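Local coordinates for purine-binding protein BAB2_0673 (PDB 3S99) that binds adenine and probably other purines such as guanine, and may serve an ABC-type uptake system for them, at residues W191-I205 with Q214-R228. Residues are numbered along the deposited sequence; the frame is centred on the assembly and turned at random.
With ADE (adenine), chain T.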
ATOM      1  N   TRP A 191       7.665   6.063  -6.493  1.00 19.90           N
ATOM      2  CA  TRP A 191       7.355   5.266  -5.336  1.00 19.30           C
ATOM      3  C   TRP A 191       8.501   5.270  -4.348  1.00 20.07           C
ATOM      4  O   TRP A 191       8.279   5.299  -3.150  1.00 19.10           O
ATOM      5  CB  TRP A 191       7.031   3.827  -5.714  1.00 18.43           C
ATOM      6  CG  TRP A 191       5.800   3.667  -6.598  1.00 18.54           C
ATOM      7  CD1 TRP A 191       5.796   3.365  -7.945  1.00 17.20           C
ATOM      8  CD2 TRP A 191       4.418   3.738  -6.199  1.00 16.23           C
ATOM      9  NE1 TRP A 191       4.504   3.274  -8.393  1.00 19.13           N
ATOM     10  CE2 TRP A 191       3.639   3.487  -7.356  1.00 16.83           C
ATOM     11  CE3 TRP A 191       3.758   4.013  -4.981  1.00 17.81           C
ATOM     12  CZ2 TRP A 191       2.243   3.497  -7.335  1.00 17.03           C
ATOM     13  CZ3 TRP A 191       2.355   4.004  -4.960  1.00 15.33           C
ATOM     14  CH2 TRP A 191       1.620   3.764  -6.122  1.00 13.95           C
ATOM     15  N   PHE A 192       9.724   5.191  -4.866  1.00 20.88           N
ATOM     16  CA  PHE A 192      10.902   5.043  -4.049  1.00 22.00           C
ATOM     17  C   PHE A 192      11.915   6.093  -4.460  1.00 23.24           C
ATOM     18  O   PHE A 192      12.383   6.074  -5.584  1.00 23.78           O
ATOM     19  CB  PHE A 192      11.498   3.634  -4.208  1.00 21.60           C
ATOM     20  CG  PHE A 192      12.818   3.475  -3.538  1.00 21.70           C
ATOM     21  CD1 PHE A 192      12.890   3.406  -2.157  1.00 20.46           C
ATOM     22  CD2 PHE A 192      13.998   3.410  -4.279  1.00 22.29           C
ATOM     23  CE1 PHE A 192      14.109   3.259  -1.502  1.00 20.76           C
ATOM     24  CE2 PHE A 192      15.219   3.294  -3.633  1.00 23.59           C
ATOM     25  CZ  PHE A 192      15.273   3.201  -2.233  1.00 21.22           C
ATOM     26  N   ASP A 193      12.220   7.026  -3.562  1.00 24.28           N
ATOM     27  CA  ASP A 193      13.217   8.060  -3.828  1.00 25.98           C
ATOM     28  C   ASP A 193      13.567   8.646  -2.465  1.00 26.48           C
ATOM     29  O   ASP A 193      13.031   9.690  -2.061  1.00 25.56           O
ATOM     30  CB  ASP A 193      12.637   9.116  -4.768  1.00 27.43           C
ATOM     31  CG  ASP A 193      13.652  10.201  -5.162  1.00 29.93           C
ATOM     32  OD1 ASP A 193      14.720  10.333  -4.526  1.00 34.36           O
ATOM     33  OD2 ASP A 193      13.353  10.942  -6.120  1.00 31.92           O
ATOM     34  N   PRO A 194      14.417   7.927  -1.713  1.00 26.59           N
ATOM     35  CA  PRO A 194      14.639   8.330  -0.322  1.00 26.94           C
ATOM     36  C   PRO A 194      15.059   9.798  -0.148  1.00 26.78           C
ATOM     37  O   PRO A 194      14.685  10.410   0.832  1.00 27.45           O
ATOM     38  CB  PRO A 194      15.733   7.364   0.160  1.00 27.42           C
ATOM     39  CG  PRO A 194      15.562   6.146  -0.711  1.00 27.57           C
ATOM     40  CD  PRO A 194      15.084   6.654  -2.044  1.00 26.72           C
ATOM     41  N   GLY A 195      15.780  10.364  -1.097  1.00 27.59           N
ATOM     42  CA  GLY A 195      16.216  11.779  -1.011  1.00 28.71           C
ATOM     43  C   GLY A 195      15.024  12.726  -0.988  1.00 27.84           C
ATOM     44  O   GLY A 195      14.884  13.557  -0.073  1.00 27.76           O
ATOM     45  N   LYS A 196      14.142  12.564  -1.968  1.00 26.60           N
ATOM     46  CA  LYS A 196      12.945  13.384  -2.077  1.00 26.12           C
ATOM     47  C   LYS A 196      11.930  13.115  -0.961  1.00 25.84           C
ATOM     48  O   LYS A 196      11.227  14.047  -0.532  1.00 24.56           O
ATOM     49  CB  LYS A 196      12.298  13.206  -3.443  1.00 25.92           C
ATOM     50  N   GLU A 197      11.845  11.851  -0.504  1.00 24.69           N
ATOM     51  CA  GLU A 197      10.988  11.490   0.628  1.00 23.94           C
ATOM     52  C   GLU A 197      11.408  12.251   1.910  1.00 24.82           C
ATOM     53  O   GLU A 197      10.558  12.774   2.652  1.00 24.10           O
ATOM     54  CB  GLU A 197      11.022   9.966   0.869  1.00 22.94           C
ATOM     55  CG  GLU A 197      10.275   9.158  -0.183  1.00 23.34           C
ATOM     56  CD  GLU A 197      10.453   7.658  -0.037  1.00 24.33           C
ATOM     57  OE1 GLU A 197       9.996   7.120   0.987  1.00 25.74           O
ATOM     58  OE2 GLU A 197      11.031   7.008  -0.954  1.00 25.36           O
ATOM     59  N   ALA A 198      12.724  12.289   2.159  1.00 25.50           N
ATOM     60  CA  ALA A 198      13.300  13.013   3.291  1.00 26.05           C
ATOM     61  C   ALA A 198      13.049  14.493   3.116  1.00 26.72           C
ATOM     62  O   ALA A 198      12.555  15.157   4.024  1.00 27.79           O
ATOM     63  CB  ALA A 198      14.853  12.729   3.404  1.00 26.66           C
ATOM     64  N   ASP A 199      13.369  15.029   1.949  1.00 27.82           N
ATOM     65  CA  ASP A 199      13.122  16.457   1.706  1.00 29.25           C
ATOM     66  C   ASP A 199      11.661  16.810   1.962  1.00 28.74           C
ATOM     67  O   ASP A 199      11.385  17.842   2.554  1.00 28.86           O
ATOM     68  CB  ASP A 199      13.495  16.867   0.289  1.00 30.64           C
ATOM     69  CG  ASP A 199      15.003  16.833   0.046  1.00 32.61           C
ATOM     70  OD1 ASP A 199      15.769  16.898   1.020  1.00 35.97           O
ATOM     71  OD2 ASP A 199      15.401  16.737  -1.116  1.00 33.27           O
ATOM     72  N   ALA A 200      10.735  15.963   1.508  1.00 27.67           N
ATOM     73  CA  ALA A 200       9.303  16.259   1.673  1.00 27.30           C
ATOM     74  C   ALA A 200       8.891  16.310   3.147  1.00 26.65           C
ATOM     75  O   ALA A 200       8.168  17.206   3.558  1.00 27.14           O
ATOM     76  CB  ALA A 200       8.442  15.244   0.897  1.00 25.56           C
ATOM     77  N   ALA A 201       9.367  15.342   3.932  1.00 25.65           N
ATOM     78  CA  ALA A 201       9.127  15.316   5.362  1.00 24.61           C
ATOM     79  C   ALA A 201       9.656  16.579   6.075  1.00 25.03           C
ATOM     80  O   ALA A 201       8.973  17.161   6.900  1.00 24.70           O
ATOM     81  CB  ALA A 201       9.740  14.041   5.978  1.00 23.49           C
ATOM     82  N   LYS A 202      10.869  16.999   5.746  1.00 26.68           N
ATOM     83  CA  LYS A 202      11.455  18.180   6.338  1.00 27.60           C
ATOM     84  C   LYS A 202      10.631  19.413   5.964  1.00 28.21           C
ATOM     85  O   LYS A 202      10.318  20.239   6.814  1.00 28.29           O
ATOM     86  CB  LYS A 202      12.898  18.354   5.886  1.00 29.76           C
ATOM     87  CG  LYS A 202      13.848  17.235   6.351  1.00 31.98           C
ATOM     88  CD  LYS A 202      15.271  17.449   5.794  1.00 35.98           C
ATOM     89  CE  LYS A 202      16.217  16.270   6.058  1.00 36.38           C
ATOM     90  NZ  LYS A 202      17.620  16.540   5.587  1.00 36.98           N
ATOM     91  N   ALA A 203      10.261  19.540   4.697  1.00 28.37           N
ATOM     92  CA  ALA A 203       9.441  20.669   4.282  1.00 29.02           C
ATOM     93  C   ALA A 203       8.088  20.655   5.003  1.00 28.29           C
ATOM     94  O   ALA A 203       7.612  21.696   5.418  1.00 28.70           O
ATOM     95  CB  ALA A 203       9.242  20.663   2.789  1.00 29.66           C
ATOM     96  N   LEU A 204       7.467  19.488   5.165  1.00 27.03           N
ATOM     97  CA  LEU A 204       6.148  19.440   5.841  1.00 26.49           C
ATOM     98  C   LEU A 204       6.252  19.776   7.329  1.00 27.31           C
ATOM     99  O   LEU A 204       5.420  20.501   7.854  1.00 27.73           O
ATOM    100  CB  LEU A 204       5.464  18.086   5.626  1.00 24.52           C
ATOM    101  CG  LEU A 204       5.053  17.827   4.185  1.00 23.83           C
ATOM    102  CD1 LEU A 204       4.732  16.320   3.988  1.00 22.03           C
ATOM    103  CD2 LEU A 204       3.873  18.722   3.826  1.00 23.34           C
ATOM    104  N   ILE A 205       7.268  19.246   8.005  1.00 28.77           N
ATOM    105  CA  ILE A 205       7.499  19.551   9.421  1.00 29.94           C
ATOM    106  C   ILE A 205       7.885  21.019   9.596  1.00 31.96           C
ATOM    107  O   ILE A 205       7.429  21.656  10.536  1.00 32.36           O
ATOM    108  CB  ILE A 205       8.576  18.614  10.046  1.00 30.14           C
ATOM    109  CG1 ILE A 205       8.073  17.154  10.045  1.00 27.90           C
ATOM    110  CG2 ILE A 205       8.885  19.010  11.461  1.00 31.09           C
ATOM    111  CD1 ILE A 205       9.188  16.121   9.906  1.00 27.07           C
ATOM    112  N   GLN A 214       2.754   8.708   4.666  1.00 15.96           N
ATOM    113  CA  GLN A 214       3.273   8.602   3.285  1.00 16.73           C
ATOM    114  C   GLN A 214       2.647   7.503   2.452  1.00 15.68           C
ATOM    115  O   GLN A 214       2.121   6.536   2.992  1.00 15.49           O
ATOM    116  CB  GLN A 214       4.779   8.362   3.304  1.00 17.26           C
ATOM    117  CG  GLN A 214       5.138   6.927   3.666  1.00 17.42           C
ATOM    118  CD  GLN A 214       6.579   6.758   3.989  1.00 19.65           C
ATOM    119  OE1 GLN A 214       7.133   7.492   4.829  1.00 21.40           O
ATOM    120  NE2 GLN A 214       7.212   5.769   3.357  1.00 18.39           N
ATOM    121  N   HIS A 215       2.734   7.659   1.125  1.00 15.68           N
ATOM    122  CA  HIS A 215       2.499   6.552   0.196  1.00 15.90           C
ATOM    123  C   HIS A 215       3.717   6.251  -0.682  1.00 16.50           C
ATOM    124  O   HIS A 215       3.598   5.704  -1.784  1.00 16.37           O
ATOM    125  CB  HIS A 215       1.288   6.849  -0.667  1.00 15.90           C
ATOM    126  CG  HIS A 215       0.555   5.629  -1.132  1.00 17.14           C
ATOM    127  ND1 HIS A 215      -0.818   5.500  -1.012  1.00 17.17           N
ATOM    128  CD2 HIS A 215       0.984   4.514  -1.777  1.00 17.20           C
ATOM    129  CE1 HIS A 215      -1.193   4.343  -1.536  1.00 15.21           C
ATOM    130  NE2 HIS A 215      -0.125   3.736  -2.029  1.00 15.57           N
ATOM    131  N   THR A 216       4.895   6.612  -0.179  1.00 16.93           N
ATOM    132  CA  THR A 216       6.168   6.207  -0.777  1.00 16.45           C
ATOM    133  C   THR A 216       6.732   5.007   0.009  1.00 16.45           C
ATOM    134  O   THR A 216       6.172   4.598   1.047  1.00 15.89           O
ATOM    135  CB  THR A 216       7.128   7.383  -0.757  1.00 18.21           C
ATOM    136  OG1 THR A 216       7.298   7.833   0.608  1.00 16.95           O
ATOM    137  CG2 THR A 216       6.579   8.534  -1.672  1.00 17.11           C
ATOM    138  N   ASP A 217       7.827   4.442  -0.487  1.00 16.60           N
ATOM    139  CA  ASP A 217       8.253   3.073  -0.142  1.00 16.73           C
ATOM    140  C   ASP A 217       9.245   2.948   1.006  1.00 17.51           C
ATOM    141  O   ASP A 217       9.427   1.857   1.549  1.00 16.44           O
ATOM    142  CB  ASP A 217       8.854   2.412  -1.400  1.00 16.92           C
ATOM    143  CG  ASP A 217       7.798   2.109  -2.480  1.00 17.97           C
ATOM    144  OD1 ASP A 217       6.581   2.355  -2.213  1.00 19.65           O
ATOM    145  OD2 ASP A 217       8.183   1.586  -3.582  1.00 19.34           O
ATOM    146  N   SER A 218       9.904   4.046   1.378  1.00 18.61           N
ATOM    147  CA  SER A 218      11.082   3.923   2.230  1.00 20.06           C
ATOM    148  C   SER A 218      10.858   4.444   3.638  1.00 19.80           C
ATOM    149  O   SER A 218       9.861   5.112   3.922  1.00 20.56           O
ATOM    150  CB  SER A 218      12.302   4.647   1.617  1.00 20.87           C
ATOM    151  OG  SER A 218      12.315   5.995   2.023  1.00 20.81           O
ATOM    152  N   THR A 219      11.818   4.149   4.498  1.00 20.49           N
ATOM    153  CA  THR A 219      11.858   4.701   5.863  1.00 21.67           C
ATOM    154  C   THR A 219      12.443   6.120   5.973  1.00 22.28           C
ATOM    155  O   THR A 219      12.643   6.591   7.095  1.00 21.62           O
ATOM    156  CB  THR A 219      12.725   3.849   6.779  1.00 22.36           C
ATOM    157  OG1 THR A 219      13.970   3.612   6.120  1.00 22.63           O
ATOM    158  CG2 THR A 219      12.054   2.528   7.089  1.00 21.33           C
ATOM    159  N   ALA A 220      12.750   6.781   4.846  1.00 22.28           N
ATOM    160  CA  ALA A 220      13.408   8.118   4.906  1.00 23.23           C
ATOM    161  C   ALA A 220      12.589   9.140   5.711  1.00 22.76           C
ATOM    162  O   ALA A 220      13.115   9.785   6.622  1.00 23.89           O
ATOM    163  CB  ALA A 220      13.692   8.649   3.527  1.00 23.82           C
ATOM    164  N   ALA A 221      11.302   9.268   5.409  1.00 21.55           N
ATOM    165  CA  ALA A 221      10.458  10.280   6.085  1.00 21.14           C
ATOM    166  C   ALA A 221      10.249   9.990   7.562  1.00 21.47           C
ATOM    167  O   ALA A 221      10.283  10.920   8.372  1.00 21.34           O
ATOM    168  CB  ALA A 221       9.117  10.466   5.389  1.00 20.09           C
ATOM    169  N   ILE A 222      10.056   8.721   7.926  1.00 20.99           N
ATOM    170  CA  ILE A 222       9.803   8.399   9.328  1.00 21.74           C
ATOM    171  C   ILE A 222      11.001   8.634  10.223  1.00 22.97           C
ATOM    172  O   ILE A 222      10.828   8.979  11.380  1.00 23.70           O
ATOM    173  CB  ILE A 222       9.257   6.945   9.546  1.00 21.08           C
ATOM    174  CG1 ILE A 222       8.433   6.902  10.842  1.00 21.18           C
ATOM    175  CG2 ILE A 222      10.371   5.908   9.517  1.00 21.53           C
ATOM    176  CD1 ILE A 222       7.670   5.618  11.097  1.00 18.51           C
ATOM    177  N   GLN A 223      12.210   8.455   9.693  1.00 24.60           N
ATOM    178  CA  GLN A 223      13.417   8.784  10.448  1.00 26.37           C
ATOM    179  C   GLN A 223      13.536  10.291  10.588  1.00 26.25           C
ATOM    180  O   GLN A 223      13.943  10.766  11.642  1.00 27.75           O
ATOM    181  CB  GLN A 223      14.689   8.217   9.786  1.00 27.63           C
ATOM    182  CG  GLN A 223      14.797   6.678   9.853  1.00 29.96           C
ATOM    183  CD  GLN A 223      16.086   6.144   9.227  1.00 33.32           C
ATOM    184  OE1 GLN A 223      16.084   5.642   8.098  1.00 36.84           O
ATOM    185  NE2 GLN A 223      17.182   6.254   9.954  1.00 33.08           N
ATOM    186  N   VAL A 224      13.208  11.046   9.536  1.00 25.06           N
ATOM    187  CA  VAL A 224      13.221  12.513   9.660  1.00 24.85           C
ATOM    188  C   VAL A 224      12.243  12.930  10.756  1.00 25.54           C
ATOM    189  O   VAL A 224      12.589  13.714  11.655  1.00 24.71           O
ATOM    190  CB  VAL A 224      12.818  13.221   8.362  1.00 24.40           C
ATOM    191  CG1 VAL A 224      12.536  14.685   8.641  1.00 24.49           C
ATOM    192  CG2 VAL A 224      13.922  13.048   7.253  1.00 25.09           C
ATOM    193  N   ALA A 225      11.017  12.402  10.680  1.00 24.25           N
ATOM    194  CA  ALA A 225      10.008  12.703  11.691  1.00 25.19           C
ATOM    195  C   ALA A 225      10.536  12.329  13.081  1.00 27.15           C
ATOM    196  O   ALA A 225      10.420  13.109  14.016  1.00 28.25           O
ATOM    197  CB  ALA A 225       8.690  11.976  11.384  1.00 23.29           C
ATOM    198  N   HIS A 226      11.147  11.157  13.207  1.00 28.99           N
ATOM    199  CA  HIS A 226      11.644  10.730  14.508  1.00 31.10           C
ATOM    200  C   HIS A 226      12.730  11.692  14.976  1.00 32.88           C
ATOM    201  O   HIS A 226      12.681  12.155  16.106  1.00 32.72           O
ATOM    202  CB  HIS A 226      12.213   9.310  14.474  1.00 31.58           C
ATOM    203  CG  HIS A 226      12.790   8.872  15.783  1.00 34.21           C
ATOM    204  ND1 HIS A 226      14.145   8.741  15.995  1.00 37.99           N
ATOM    205  CD2 HIS A 226      12.195   8.589  16.967  1.00 36.84           C
ATOM    206  CE1 HIS A 226      14.360   8.364  17.245  1.00 39.87           C
ATOM    207  NE2 HIS A 226      13.193   8.276  17.861  1.00 38.50           N
ATOM    208  N   ASP A 227      13.685  11.988  14.095  1.00 34.39           N
ATOM    209  CA  ASP A 227      14.727  13.012  14.354  1.00 36.60           C
ATOM    210  C   ASP A 227      14.142  14.338  14.850  1.00 36.40           C
ATOM    211  O   ASP A 227      14.748  14.984  15.702  1.00 37.70           O
ATOM    212  CB  ASP A 227      15.588  13.276  13.097  1.00 37.49           C
ATOM    213  CG  ASP A 227      16.574  12.142  12.792  1.00 40.84           C
ATOM    214  OD1 ASP A 227      16.800  11.282  13.684  1.00 45.21           O
ATOM    215  OD2 ASP A 227      17.139  12.120  11.656  1.00 45.58           O
ATOM    216  N   ARG A 228      12.967  14.736  14.349  1.00 34.95           N
ATOM    217  CA  ARG A 228      12.293  15.963  14.835  1.00 35.31           C
ATOM    218  C   ARG A 228      11.255  15.756  15.971  1.00 33.81           C
ATOM    219  O   ARG A 228      10.565  16.701  16.361  1.00 33.21           O
ATOM    220  CB  ARG A 228      11.639  16.739  13.673  1.00 35.14           C
ATOM    221  CG  ARG A 228      12.489  16.890  12.363  1.00 38.92           C
ATOM    222  CD  ARG A 228      13.606  17.927  12.428  1.00 43.56           C
ATOM    223  NE  ARG A 228      13.967  18.480  11.101  1.00 47.79           N
ATOM    224  CZ  ARG A 228      14.923  18.018  10.271  1.00 49.52           C
ATOM    225  NH1 ARG A 228      15.146  18.636   9.123  1.00 49.72           N
ATOM    226  NH2 ARG A 228      15.663  16.953  10.560  1.00 50.84           N
TER
HETATM  227  N9  ADE T 400       2.486  -0.320  -6.665  1.00 15.21           N
HETATM  228  C8  ADE T 400       1.279  -0.160  -6.020  1.00 17.36           C
HETATM  229  N7  ADE T 400       1.359   0.367  -4.822  1.00 17.16           N
HETATM  230  C5  ADE T 400       2.743   0.551  -4.727  1.00 17.93           C
HETATM  231  C6  ADE T 400       3.471   1.079  -3.695  1.00 19.18           C
HETATM  232  N6  ADE T 400       2.789   1.451  -2.602  1.00 15.52           N
HETATM  233  N1  ADE T 400       4.834   1.153  -3.839  1.00 18.08           N
HETATM  234  C2  ADE T 400       5.391   0.728  -4.986  1.00 19.72           C
HETATM  235  N3  ADE T 400       4.789   0.203  -6.053  1.00 18.95           N
HETATM  236  C4  ADE T 400       3.455   0.152  -5.831  1.00 16.70           C
HETATM  237  O   HOH W   1       9.652   8.158   3.335  1.00 27.05           O
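E197 reaches from the first turn of helix 194-205 into loop 215-219. Its OE1 takes three protein bonds: S218 N on the syn lone pair (3.1 Å), and the hydroxyls T216 OG1 and S218 OG, each 2.8 Å away, one over each face of the carboxylate. A water accepting from A221 N lies 2.6 Å from E197 OE1 and 3.0 Å from Q214 OE1. OE2 turns its anti lone pair to D193 N, fixing the carboxylate's rotation. S218 OG, set between its backbone N and carbonyl carbon (chi1 88°), also accepts from A220 N in an ST turn. Q214 NE2 grips the carbonyls of T216 and S218.

V224 sits as a knob among A198, A201, K202 and I205, with CG1 3.7 Å from K202 CG, while A201 and A221 meet methyl to methyl; the helices cross at -35°.

D217 N bonds W191 O (2.8 Å). The W191 indole lies with one face over adenine and its edge toward H215 CD2, while H215 NE2 bonds E162. D217 OD1 comes within 2.7 Å of adenine N1. Two successive strand-to-helix loops, whose strands flank 151-156 in the sheet, thus build one wall of the purine pocket, as in periplasmic-binding-protein folds.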